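Local atomic coordinates of 3-keto-5-aminohexanoate cleavage enzyme (Ralstonia eutropha, PDB entry 3C6C), a protein that probably cleaves 3-keto-5-aminohexanoate or a related beta-keto acid, as a metal-binding enzyme with a TIM-barrel fold. Residues T227-R232 / A258-N263; R288-I293 / M298-P303; E131-L136 / R170-R175; G191-G196 / P209-V214. All blocks are in the same frame, centred on the assembly; numbering follows the deposited sequence.

Contact 1: residues T227-R232 / A258-N263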
loop_
_atom_site.group_PDB
_atom_site.type_symbol
_atom_site.label_atom_id
_atom_site.label_comp_id
_atom_site.label_asym_id
_atom_site.label_seq_id
_atom_site.Cartn_x
_atom_site.Cartn_y
_atom_site.Cartn_z
ATOM N N THR A 227 -3.839 -3.609 6.718
ATOM C CA THR A 227 -3.045 -3.947 7.881
ATOM C C THR A 227 -2.260 -5.207 7.593
ATOM O O THR A 227 -1.067 -5.288 7.860
ATOM C CB THR A 227 -3.906 -4.146 9.152
ATOM O OG1 THR A 227 -4.583 -2.926 9.460
ATOM C CG2 THR A 227 -3.039 -4.575 10.343
HETATM N N MSE A 228 -2.961 -6.175 7.025
HETATM C CA MSE A 228 -2.371 -7.485 6.751
HETATM C C MSE A 228 -1.222 -7.386 5.750
HETATM O O MSE A 228 -0.153 -7.957 5.958
HETATM C CB MSE A 228 -3.427 -8.494 6.248
HETATM C CG MSE A 228 -2.911 -9.920 6.392
HETATM SE SE MSE A 228 -4.146 -11.241 5.790
HETATM C CE MSE A 228 -5.580 -10.908 6.987
ATOM N N ILE A 229 -1.411 -6.599 4.694
ATOM C CA ILE A 229 -0.374 -6.431 3.644
ATOM C C ILE A 229 0.876 -5.759 4.218
ATOM O O ILE A 229 2.021 -6.168 3.982
ATOM C CB ILE A 229 -0.891 -5.589 2.436
ATOM C CG1 ILE A 229 -1.886 -6.411 1.622
ATOM C CG2 ILE A 229 0.280 -5.131 1.536
ATOM C CD1 ILE A 229 -2.633 -5.620 0.554
ATOM N N TYR A 230 0.607 -4.714 4.982
ATOM C CA TYR A 230 1.679 -3.890 5.583
ATOM C C TYR A 230 2.535 -4.723 6.534
ATOM O O TYR A 230 3.774 -4.759 6.434
ATOM C CB TYR A 230 1.113 -2.658 6.303
ATOM C CG TYR A 230 2.100 -2.046 7.260
ATOM C CD1 TYR A 230 3.239 -1.398 6.792
ATOM C CD2 TYR A 230 1.913 -2.126 8.628
ATOM C CE1 TYR A 230 4.170 -0.839 7.681
ATOM C CE2 TYR A 230 2.803 -1.580 9.511
ATOM C CZ TYR A 230 3.943 -0.933 9.037
ATOM O OH TYR A 230 4.820 -0.395 9.920
ATOM N N GLN A 231 1.855 -5.439 7.424
ATOM C CA GLN A 231 2.541 -6.243 8.414
ATOM C C GLN A 231 3.226 -7.441 7.751
ATOM O O GLN A 231 4.306 -7.854 8.155
ATOM C CB GLN A 231 1.654 -6.614 9.604
ATOM C CG GLN A 231 1.330 -5.416 10.454
ATOM C CD GLN A 231 0.658 -5.673 11.795
ATOM O OE1 GLN A 231 0.766 -4.843 12.701
ATOM N NE2 GLN A 231 -0.073 -6.781 11.924
ATOM N N ARG A 232 2.600 -8.000 6.726
ATOM C CA ARG A 232 3.171 -9.162 6.056
ATOM C C ARG A 232 4.548 -8.815 5.520
ATOM O O ARG A 232 5.487 -9.608 5.569
ATOM C CB ARG A 232 2.297 -9.643 4.889
ATOM C CG ARG A 232 2.878 -10.864 4.148
ATOM C CD ARG A 232 2.183 -11.108 2.838
ATOM N NE ARG A 232 2.360 -9.983 1.927
ATOM C CZ ARG A 232 1.961 -9.974 0.663
ATOM N NH1 ARG A 232 1.376 -11.045 0.145
ATOM N NH2 ARG A 232 2.160 -8.895 -0.090
ATOM N N ALA A 258 -5.385 -16.338 3.313
ATOM C CA ALA A 258 -5.186 -17.382 2.290
ATOM C C ALA A 258 -4.749 -16.737 0.983
ATOM O O ALA A 258 -3.831 -17.211 0.314
ATOM C CB ALA A 258 -6.446 -18.239 2.081
ATOM N N LEU A 259 -5.413 -15.640 0.651
ATOM C CA LEU A 259 -5.171 -14.945 -0.624
ATOM C C LEU A 259 -3.754 -14.319 -0.723
ATOM O O LEU A 259 -3.206 -14.133 -1.823
ATOM C CB LEU A 259 -6.230 -13.878 -0.861
ATOM C CG LEU A 259 -7.602 -14.407 -1.315
ATOM C CD1 LEU A 259 -8.642 -13.288 -1.170
ATOM C CD2 LEU A 259 -7.577 -14.929 -2.775
ATOM N N LEU A 260 -3.175 -14.039 0.429
ATOM C CA LEU A 260 -1.885 -13.293 0.546
ATOM C C LEU A 260 -0.695 -14.197 0.860
ATOM O O LEU A 260 0.429 -13.721 1.046
ATOM C CB LEU A 260 -2.017 -12.153 1.564
ATOM C CG LEU A 260 -2.855 -10.955 1.080
ATOM C CD1 LEU A 260 -3.028 -9.974 2.259
ATOM C CD2 LEU A 260 -2.233 -10.295 -0.190
ATOM N N GLY A 261 -0.966 -15.495 0.901
ATOM C CA GLY A 261 0.059 -16.532 1.137
ATOM C C GLY A 261 0.300 -16.927 2.576
ATOM O O GLY A 261 1.265 -17.641 2.917
ATOM N N GLY A 262 -0.603 -16.460 3.426
ATOM C CA GLY A 262 -0.565 -16.794 4.868
ATOM C C GLY A 262 -1.383 -18.015 5.221
ATOM O O GLY A 262 -2.152 -18.548 4.424
ATOM N N ASN A 263 -1.128 -18.502 6.422
ATOM C CA ASN A 263 -1.934 -19.565 6.993
ATOM C C ASN A 263 -3.058 -18.934 7.791
ATOM O O ASN A 263 -3.128 -17.717 7.910
ATOM C CB ASN A 263 -1.047 -20.464 7.820
ATOM C CG ASN A 263 0.036 -21.083 6.958
ATOM O OD1 ASN A 263 -0.267 -21.714 5.947
ATOM N ND2 ASN A 263 1.300 -20.801 7.284
#
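Leu260 meets three side chains of the helix segment 227-232: Met228, Ile229 and Arg232. The tight part is apolar. Leu260 CD1 lies 3.9 Å from Met228 SE, a selenomethionine, and 3.8 Å from Ile229 CG1. The Leu260 and Ile229 side chains cross at about a right angle. Met228 runs out with CG anti to the backbone N (chi1 -162°) and turns only at its last bond. This brings its selenium to the leucine methyl. Trp241 and Ala243 of strand 240-244 lie against the same Met228. In the TIM barrel, helices 225-232 and 250-260 follow one another around the outside, with strand 240-244 between them in sequence. The second helix closes here with a Schellman motif, in which Gly261 has positive phi.

Met228 and Leu260 are buried; Ile229 and Arg232 remain partly exposed, at the side facing the second subunit. Arg232 NH1 donates to Leu260 O at 3.0 Å, with an N-H...O angle of 152°. The oxygen sits at the edge of the guanidinium, in its plane. The same NH1 also passes 3.7 Å from Leu260 CD2. Arg232 NH2 forms a salt bridge with Glu226 of the second subunit, and Ile229 of that subunit packs on Ile229.

Contact 2: residues R288-I293 / M298-P303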
loop_
_atom_site.group_PDB
_atom_site.type_symbol
_atom_site.label_atom_id
_atom_site.label_comp_id
_atom_site.label_asym_id
_atom_site.label_seq_id
_atom_site.Cartn_x
_atom_site.Cartn_y
_atom_site.Cartn_z
ATOM N N ARG A 288 -16.286 -24.612 7.002
ATOM C CA ARG A 288 -16.577 -23.393 6.218
ATOM C C ARG A 288 -15.298 -22.824 5.613
ATOM O O ARG A 288 -15.247 -22.479 4.439
ATOM C CB ARG A 288 -17.308 -22.336 7.063
ATOM C CG ARG A 288 -17.442 -20.951 6.409
ATOM C CD ARG A 288 -18.629 -20.164 6.999
ATOM N NE ARG A 288 -19.824 -20.975 6.806
ATOM C CZ ARG A 288 -21.058 -20.646 7.167
ATOM N NH1 ARG A 288 -21.303 -19.512 7.798
ATOM N NH2 ARG A 288 -22.047 -21.486 6.905
ATOM N N ALA A 289 -14.263 -22.762 6.437
ATOM C CA ALA A 289 -12.955 -22.204 6.031
ATOM C C ALA A 289 -12.327 -23.078 4.932
ATOM O O ALA A 289 -11.803 -22.611 3.916
ATOM C CB ALA A 289 -12.018 -22.073 7.279
ATOM N N ARG A 290 -12.462 -24.375 5.146
ATOM C CA ARG A 290 -11.923 -25.382 4.203
ATOM C C ARG A 290 -12.569 -25.262 2.830
ATOM O O ARG A 290 -11.894 -25.289 1.778
ATOM C CB ARG A 290 -12.044 -26.795 4.771
ATOM C CG ARG A 290 -11.624 -27.868 3.785
ATOM C CD ARG A 290 -11.665 -29.200 4.451
ATOM N NE ARG A 290 -11.565 -30.269 3.471
ATOM C CZ ARG A 290 -11.678 -31.554 3.768
ATOM N NH1 ARG A 290 -11.853 -31.935 5.024
ATOM N NH2 ARG A 290 -11.579 -32.460 2.808
ATOM N N THR A 291 -13.885 -25.094 2.849
ATOM C CA THR A 291 -14.663 -24.912 1.622
ATOM C C THR A 291 -14.212 -23.676 0.835
ATOM O O THR A 291 -13.993 -23.722 -0.376
ATOM C CB THR A 291 -16.173 -24.871 1.923
ATOM O OG1 THR A 291 -16.584 -26.155 2.410
ATOM C CG2 THR A 291 -16.972 -24.513 0.659
ATOM N N VAL A 292 -14.029 -22.577 1.552
ATOM C CA VAL A 292 -13.548 -21.345 0.946
ATOM C C VAL A 292 -12.163 -21.550 0.313
ATOM O O VAL A 292 -11.931 -21.232 -0.863
ATOM C CB VAL A 292 -13.558 -20.139 1.934
ATOM C CG1 VAL A 292 -12.773 -18.955 1.300
ATOM C CG2 VAL A 292 -15.029 -19.733 2.300
ATOM N N ILE A 293 -11.254 -22.119 1.081
ATOM C CA ILE A 293 -9.856 -22.361 0.626
ATOM C C ILE A 293 -9.820 -23.222 -0.650
ATOM O O ILE A 293 -9.119 -22.933 -1.619
ATOM C CB ILE A 293 -9.001 -22.969 1.802
ATOM C CG1 ILE A 293 -8.789 -21.894 2.886
ATOM C CG2 ILE A 293 -7.641 -23.532 1.316
ATOM C CD1 ILE A 293 -8.307 -22.469 4.234
HETATM N N MSE A 298 -7.020 -23.673 -3.653
HETATM C CA MSE A 298 -5.988 -24.151 -2.710
HETATM C C MSE A 298 -6.453 -25.409 -1.970
HETATM O O MSE A 298 -7.468 -26.014 -2.313
HETATM C CB MSE A 298 -5.588 -23.028 -1.751
HETATM C CG MSE A 298 -4.756 -21.899 -2.413
HETATM SE SE MSE A 298 -4.570 -20.306 -1.326
HETATM C CE MSE A 298 -6.222 -19.619 -1.573
ATOM N N SER A 299 -5.693 -25.834 -0.972
ATOM C CA SER A 299 -6.179 -26.894 -0.092
ATOM C C SER A 299 -5.658 -26.722 1.313
ATOM O O SER A 299 -4.775 -25.936 1.563
ATOM C CB SER A 299 -5.807 -28.279 -0.592
ATOM O OG SER A 299 -4.411 -28.410 -0.629
ATOM N N VAL A 300 -6.263 -27.466 2.218
ATOM C CA VAL A 300 -5.903 -27.386 3.616
ATOM C C VAL A 300 -4.899 -28.487 3.935
ATOM O O VAL A 300 -5.131 -29.673 3.685
ATOM C CB VAL A 300 -7.108 -27.473 4.550
ATOM C CG1 VAL A 300 -6.624 -27.440 6.005
ATOM C CG2 VAL A 300 -8.131 -26.318 4.256
ATOM N N ALA A 301 -3.780 -28.056 4.494
ATOM C CA ALA A 301 -2.721 -28.985 4.907
ATOM C C ALA A 301 -3.219 -30.018 5.914
ATOM O O ALA A 301 -3.837 -29.688 6.917
ATOM C CB ALA A 301 -1.497 -28.214 5.483
ATOM N N THR A 302 -2.894 -31.269 5.644
ATOM C CA THR A 302 -3.053 -32.316 6.663
ATOM C C THR A 302 -2.050 -31.992 7.785
ATOM O O THR A 302 -1.124 -31.202 7.578
ATOM C CB THR A 302 -2.771 -33.741 6.131
ATOM O OG1 THR A 302 -1.387 -33.844 5.809
ATOM C CG2 THR A 302 -3.621 -34.085 4.876
ATOM N N PRO A 303 -2.203 -32.609 8.975
ATOM C CA PRO A 303 -1.238 -32.364 10.049
ATOM C C PRO A 303 0.204 -32.643 9.633
ATOM O O PRO A 303 1.109 -31.845 9.905
ATOM C CB PRO A 303 -1.728 -33.300 11.159
ATOM C CG PRO A 303 -3.231 -33.271 10.973
ATOM C CD PRO A 303 -3.437 -33.258 9.497
#
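Ile293 meets both Met298 and Val300, and its branches divide the work. CG2 faces the start of the returning chain. It lies 3.7 Å from Met298 CB and equally close to Ser299 O. CD1 points to the valine, 3.9 Å from Val300 CG2. Both neighbours cross the isoleucine side chain at about a right angle, so the contacts are made by single methyl or methylene groups and not along whole chains. The torsion of Ile293 explains the split: CG2 is anti to the backbone N, while CG1 lies beside that N (chi1 -69°) and carries CD1 toward the strand.

Val300 uses the same methyl twice. Its CG2 also lies 3.9 Å from Arg290 CG. The arginine, extended from CG to NE, crosses the valine nearly perpendicularly, and only its aliphatic base touches. Its charged end goes elsewhere: NE pairs with Glu294 in a salt bridge, and NH1 bonds to Ala60 O.

The backbone adds one bond across the connection between helix and strand. Met298 N donates to Ile293 O at 3.0 Å, with an N-H...O angle of 149°. The segments thus join the last turns of helix 282-295 to the short strand 299-300, which pairs in parallel with strand 23-29 of the barrel sheet. Val264 of strand 264-266 also packs on Ile293.

One backbone bond ties the two segments and the rest is apolar, so the contact probably depends on shape fit more than on charge; the arginine charge is paired with Glu294, away from the methyl groups.

Contact 3: residues E131-L136 / R170-R175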
loop_
_atom_site.group_PDB
_atom_site.type_symbol
_atom_site.label_atom_id
_atom_site.label_comp_id
_atom_site.label_asym_id
_atom_site.label_seq_id
_atom_site.Cartn_x
_atom_site.Cartn_y
_atom_site.Cartn_z
ATOM N N GLU A 131 7.245 -20.969 36.096
ATOM C CA GLU A 131 5.861 -21.385 36.324
ATOM C C GLU A 131 5.076 -21.325 35.015
ATOM O O GLU A 131 4.251 -22.185 34.720
ATOM C CB GLU A 131 5.166 -20.544 37.384
ATOM C CG GLU A 131 4.001 -21.327 37.970
ATOM C CD GLU A 131 3.146 -20.526 38.918
ATOM O OE1 GLU A 131 3.617 -19.499 39.472
ATOM O OE2 GLU A 131 1.989 -20.942 39.100
ATOM N N ARG A 132 5.376 -20.320 34.219
ATOM C CA ARG A 132 4.651 -20.136 32.948
ATOM C C ARG A 132 4.800 -21.349 32.040
ATOM O O ARG A 132 3.904 -21.674 31.254
ATOM C CB ARG A 132 5.136 -18.900 32.199
ATOM C CG ARG A 132 4.634 -17.603 32.760
ATOM C CD ARG A 132 5.020 -16.512 31.814
ATOM N NE ARG A 132 4.994 -15.174 32.389
ATOM C CZ ARG A 132 5.048 -14.079 31.637
ATOM N NH1 ARG A 132 5.128 -14.227 30.313
ATOM N NH2 ARG A 132 5.022 -12.864 32.189
ATOM N N VAL A 133 5.925 -22.035 32.156
ATOM C CA VAL A 133 6.253 -23.069 31.160
ATOM C C VAL A 133 6.009 -24.475 31.707
ATOM O O VAL A 133 6.270 -25.483 31.037
ATOM C CB VAL A 133 7.706 -22.935 30.594
ATOM C CG1 VAL A 133 7.938 -21.540 29.904
ATOM C CG2 VAL A 133 8.747 -23.234 31.665
ATOM N N LYS A 134 5.498 -24.538 32.931
ATOM C CA LYS A 134 5.310 -25.845 33.609
ATOM C C LYS A 134 4.472 -26.833 32.755
ATOM O O LYS A 134 4.827 -27.989 32.554
ATOM C CB LYS A 134 4.696 -25.642 35.008
ATOM C CG LYS A 134 4.276 -26.897 35.697
ATOM C CD LYS A 134 5.412 -27.915 35.760
ATOM C CE LYS A 134 5.039 -29.139 36.645
ATOM N NZ LYS A 134 3.554 -29.398 36.742
ATOM N N HIS A 135 3.366 -26.341 32.221
ATOM C CA HIS A 135 2.479 -27.189 31.405
ATOM C C HIS A 135 3.155 -27.665 30.130
ATOM O O HIS A 135 2.891 -28.758 29.634
ATOM C CB HIS A 135 1.134 -26.513 31.122
ATOM C CG HIS A 135 1.223 -25.312 30.240
ATOM N ND1 HIS A 135 1.932 -24.177 30.584
ATOM C CD2 HIS A 135 0.676 -25.062 29.025
ATOM C CE1 HIS A 135 1.816 -23.288 29.616
ATOM N NE2 HIS A 135 1.058 -23.798 28.661
ATOM N N LEU A 136 4.068 -26.852 29.634
ATOM C CA LEU A 136 4.769 -27.180 28.399
ATOM C C LEU A 136 5.759 -28.327 28.655
ATOM O O LEU A 136 5.922 -29.225 27.845
ATOM C CB LEU A 136 5.495 -25.963 27.824
ATOM C CG LEU A 136 4.645 -24.772 27.385
ATOM C CD1 LEU A 136 5.588 -23.763 26.697
ATOM C CD2 LEU A 136 3.506 -25.244 26.472
ATOM N N ARG A 170 12.684 -13.312 25.997
ATOM C CA ARG A 170 13.943 -13.957 25.628
ATOM C C ARG A 170 14.110 -15.273 26.397
ATOM O O ARG A 170 14.542 -16.285 25.847
ATOM C CB ARG A 170 15.152 -13.038 25.873
ATOM C CG ARG A 170 15.271 -11.970 24.848
ATOM C CD ARG A 170 16.314 -10.964 25.242
ATOM N NE ARG A 170 16.661 -10.112 24.110
ATOM C CZ ARG A 170 16.407 -8.808 24.050
ATOM N NH1 ARG A 170 15.848 -8.183 25.085
ATOM N NH2 ARG A 170 16.744 -8.136 22.965
ATOM N N ALA A 171 13.764 -15.238 27.677
ATOM C CA ALA A 171 13.922 -16.421 28.545
ATOM C C ALA A 171 12.965 -17.541 28.122
ATOM O O ALA A 171 13.344 -18.734 28.082
ATOM C CB ALA A 171 13.727 -16.057 30.007
HETATM N N MSE A 172 11.751 -17.137 27.757
HETATM C CA MSE A 172 10.690 -18.053 27.284
HETATM C C MSE A 172 11.117 -18.738 26.002
HETATM O O MSE A 172 10.999 -19.949 25.836
HETATM C CB MSE A 172 9.391 -17.293 26.977
HETATM C CG MSE A 172 8.666 -16.704 28.190
HETATM SE SE MSE A 172 7.995 -18.065 29.401
HETATM C CE MSE A 172 6.409 -18.593 28.433
ATOM N N ALA A 173 11.606 -17.917 25.090
ATOM C CA ALA A 173 12.052 -18.393 23.779
ATOM C C ALA A 173 13.117 -19.458 23.985
ATOM O O ALA A 173 13.095 -20.525 23.362
ATOM C CB ALA A 173 12.598 -17.234 22.906
ATOM N N ARG A 174 14.048 -19.149 24.880
ATOM C CA ARG A 174 15.139 -20.092 25.213
ATOM C C ARG A 174 14.615 -21.410 25.802
ATOM O O ARG A 174 15.076 -22.500 25.419
ATOM C CB ARG A 174 16.194 -19.456 26.129
ATOM C CG ARG A 174 17.437 -20.323 26.220
ATOM C CD ARG A 174 18.564 -19.666 27.020
ATOM N NE ARG A 174 19.064 -18.404 26.451
ATOM C CZ ARG A 174 20.087 -18.311 25.601
ATOM N NH1 ARG A 174 20.720 -19.408 25.191
ATOM N NH2 ARG A 174 20.474 -17.124 25.147
ATOM N N ARG A 175 13.619 -21.312 26.680
ATOM C CA ARG A 175 13.018 -22.504 27.275
ATOM C C ARG A 175 12.362 -23.376 26.207
ATOM O O ARG A 175 12.474 -24.613 26.228
ATOM C CB ARG A 175 12.021 -22.180 28.401
ATOM C CG ARG A 175 12.696 -21.811 29.694
ATOM C CD ARG A 175 13.577 -22.986 30.205
ATOM N NE ARG A 175 12.794 -24.088 30.782
ATOM C CZ ARG A 175 13.060 -25.372 30.593
ATOM N NH1 ARG A 175 14.070 -25.752 29.825
ATOM N NH2 ARG A 175 12.311 -26.282 31.178
#
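Val133 and Met172 join the helical segment 131-136 to helix 166-179 on the outside of the TIM barrel. Val133 sits at the break between helices 129-132 and 134-139. Met172, a selenomethionine, lies on helix 166-179.

The main contact is apolar. The two side chains slide past each other in opposite directions. Val133 CG1 is 3.5 Å from Met172 SE and 3.6 Å from Met172 CE. Met172 is bent at chi2 (-65°) and again at chi3, which turns its end back toward the valine. Arg132 adds its aliphatic part across the methionine at about a right angle, with CB 4.0 Å from Met172 CE. Met172 has two deposited conformers, so these distances hold for one of them and are less certain.

Polar partners of the arginines lie outside the two segments. Arg132 NE bonds to Val127 O, and its NH1 to Asn164 OD1. Arg175 NH2 forms a salt bridge with Glu137, and its NH1 another with Glu178. These bonds hold both guanidinium groups while their chains border the apolar contact.

Contact between valine and arginine is looser. Val133 CG2 comes to the Arg175 guanidinium obliquely, 4.2 Å from Arg175 NE.

Contact 4: residues G191-G196 / P209-V214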
loop_
_atom_site.group_PDB
_atom_site.type_symbol
_atom_site.label_atom_id
_atom_site.label_comp_id
_atom_site.label_asym_id
_atom_site.label_seq_id
_atom_site.Cartn_x
_atom_site.Cartn_y
_atom_site.Cartn_z
ATOM N N GLY A 191 5.805 -3.162 15.516
ATOM C CA GLY A 191 6.840 -3.158 16.543
ATOM C C GLY A 191 7.060 -4.538 17.113
ATOM O O GLY A 191 8.184 -4.966 17.348
ATOM N N ASP A 192 5.963 -5.249 17.309
ATOM C CA ASP A 192 6.014 -6.617 17.803
ATOM C C ASP A 192 6.759 -7.529 16.811
ATOM O O ASP A 192 7.536 -8.404 17.205
ATOM C CB ASP A 192 4.601 -7.196 18.039
ATOM C CG ASP A 192 3.851 -6.577 19.220
ATOM O OD1 ASP A 192 4.396 -5.743 20.004
ATOM O OD2 ASP A 192 2.644 -6.941 19.352
ATOM N N ILE A 193 6.483 -7.323 15.528
ATOM C CA ILE A 193 7.147 -8.083 14.452
ATOM C C ILE A 193 8.664 -7.826 14.492
ATOM O O ILE A 193 9.477 -8.739 14.337
ATOM C CB ILE A 193 6.565 -7.799 13.057
ATOM C CG1 ILE A 193 5.102 -8.285 13.025
ATOM C CG2 ILE A 193 7.420 -8.450 11.967
ATOM C CD1 ILE A 193 4.294 -7.813 11.800
ATOM N N LEU A 194 9.027 -6.570 14.700
ATOM C CA LEU A 194 10.457 -6.208 14.790
ATOM C C LEU A 194 11.124 -6.953 15.931
ATOM O O LEU A 194 12.263 -7.442 15.802
ATOM C CB LEU A 194 10.659 -4.699 14.963
ATOM C CG LEU A 194 10.232 -3.793 13.810
ATOM C CD1 LEU A 194 10.732 -2.389 14.068
ATOM C CD2 LEU A 194 10.676 -4.304 12.464
ATOM N N PHE A 195 10.430 -7.068 17.049
ATOM C CA PHE A 195 11.032 -7.747 18.207
ATOM C C PHE A 195 11.173 -9.251 17.905
ATOM O O PHE A 195 12.146 -9.893 18.290
ATOM C CB PHE A 195 10.287 -7.520 19.517
ATOM C CG PHE A 195 10.952 -8.209 20.674
ATOM C CD1 PHE A 195 12.251 -7.844 21.031
ATOM C CD2 PHE A 195 10.364 -9.274 21.314
ATOM C CE1 PHE A 195 12.919 -8.493 22.064
ATOM C CE2 PHE A 195 11.024 -9.927 22.348
ATOM C CZ PHE A 195 12.314 -9.531 22.713
ATOM N N GLY A 196 10.178 -9.812 17.221
ATOM C CA GLY A 196 10.252 -11.219 16.779
ATOM C C GLY A 196 11.506 -11.436 15.936
ATOM O O GLY A 196 12.215 -12.436 16.064
ATOM N N PRO A 209 10.728 -19.925 11.396
ATOM C CA PRO A 209 9.990 -19.084 12.333
ATOM C C PRO A 209 8.511 -19.014 11.994
ATOM O O PRO A 209 8.137 -19.004 10.830
ATOM C CB PRO A 209 10.604 -17.697 12.129
ATOM C CG PRO A 209 11.787 -17.904 11.272
ATOM C CD PRO A 209 11.531 -19.121 10.470
ATOM N N LEU A 210 7.716 -18.951 13.050
ATOM C CA LEU A 210 6.240 -18.851 12.960
ATOM C C LEU A 210 5.733 -17.566 13.564
ATOM O O LEU A 210 5.888 -17.317 14.760
ATOM C CB LEU A 210 5.565 -19.997 13.733
ATOM C CG LEU A 210 5.963 -21.426 13.466
ATOM C CD1 LEU A 210 5.053 -22.353 14.288
ATOM C CD2 LEU A 210 5.907 -21.750 11.954
ATOM N N PHE A 211 5.084 -16.775 12.722
ATOM C CA PHE A 211 4.475 -15.511 13.129
ATOM C C PHE A 211 2.951 -15.586 12.886
ATOM O O PHE A 211 2.479 -16.114 11.876
ATOM C CB PHE A 211 4.983 -14.320 12.326
ATOM C CG PHE A 211 6.399 -13.894 12.634
ATOM C CD1 PHE A 211 7.463 -14.584 12.104
ATOM C CD2 PHE A 211 6.652 -12.747 13.376
ATOM C CE1 PHE A 211 8.749 -14.173 12.347
ATOM C CE2 PHE A 211 7.955 -12.329 13.633
ATOM C CZ PHE A 211 8.994 -13.046 13.109
ATOM N N GLN A 212 2.211 -15.034 13.818
ATOM C CA GLN A 212 0.771 -14.828 13.614
ATOM C C GLN A 212 0.303 -13.465 14.042
ATOM O O GLN A 212 0.504 -13.031 15.172
ATOM C CB GLN A 212 -0.054 -15.883 14.332
ATOM C CG GLN A 212 -1.553 -15.673 14.237
ATOM C CD GLN A 212 -2.338 -16.937 14.556
ATOM O OE1 GLN A 212 -2.940 -17.538 13.664
ATOM N NE2 GLN A 212 -2.321 -17.350 15.830
HETATM N N MSE A 213 -0.389 -12.815 13.121
HETATM C CA MSE A 213 -1.027 -11.524 13.401
HETATM C C MSE A 213 -2.397 -11.719 14.034
HETATM O O MSE A 213 -3.289 -12.340 13.445
HETATM C CB MSE A 213 -1.263 -10.710 12.120
HETATM C CG MSE A 213 -0.118 -10.609 11.192
HETATM SE SE MSE A 213 -0.752 -9.663 9.619
HETATM C CE MSE A 213 0.612 -10.155 8.616
ATOM N N VAL A 214 -2.516 -11.192 15.242
ATOM C CA VAL A 214 -3.782 -11.014 15.942
ATOM C C VAL A 214 -4.397 -9.694 15.493
ATOM O O VAL A 214 -3.838 -8.616 15.726
ATOM C CB VAL A 214 -3.596 -11.022 17.497
ATOM C CG1 VAL A 214 -4.974 -10.954 18.200
ATOM C CG2 VAL A 214 -2.807 -12.287 17.942
#
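Phe211 reaches from strand 210-214 to helix 190-201 and meets Ile193 and Gly196 there. All three residues are buried.

The apolar contacts are few and rest mainly on one edge atom of the ring. Phe211 CE2 lies 4.3 Å from Ile193 CG2 and 4.1 Å from Gly196 CA. The glycine alpha carbon approaches the ring obliquely. Gly196 has no side chain, and the ring lies against bare helix backbone.

The ring also meets the peptide backbone itself. Phe211 CZ is in van der Waals contact with the carbonyl carbon of the glycine, 4.1 Å from Gly196 C. Ile193 O stands at the ring edge, near its plane, 4.0 Å from Phe211 CE2. At this distance and position the approach is at most a weak electrostatic one, from the slightly positive ring rim. The phenylalanine torsion directs the ring at the helix, with CG anti to the carbonyl carbon and beside the backbone N (chi1 -72°).

Neighbours complete the packing. Ile193 also touches Val187 of strand 182-187 and Gln231 of helix 225-232. Pro236 lies on Phe211. On the strand, Phe211 is joined by backbone bonds to Gln240 and Ala242 of strand 240-244.

Strand 182-187, helix 190-201 and strand 210-214 form a beta-alpha-beta unit with the two strands parallel. Such packing of the connecting helix against the strand that follows it belongs to the beta-alpha-beta crossovers from which a TIM barrel is built.

In the fold
Along the chain the contacts come in the order 3, 4, 1, 2, each closing before the next opens. Contacts 4 and 1 are neighbours, with centres about 13 Å apart. Strand 210-214 leads to helix 225-232, and Met213 CE lies 3.5 Å from Arg232 N. Contact 1 touches contact 2 through Ala258 O and Met298 SE, 3.6 Å apart. Contact 3 meets contact 4 where Arg170 packs on Phe195. Contacts 2 and 3 lie on opposite sides of the chain's centre, about 32 Å between centres. Contacts 2 and 4 reach the same barrel sheet. Contacts 1 and 2 face the second subunit, and contacts 1, 3 and 4 reach the third, so these outer helices also contribute to the subunit interfaces of the four-chain assembly.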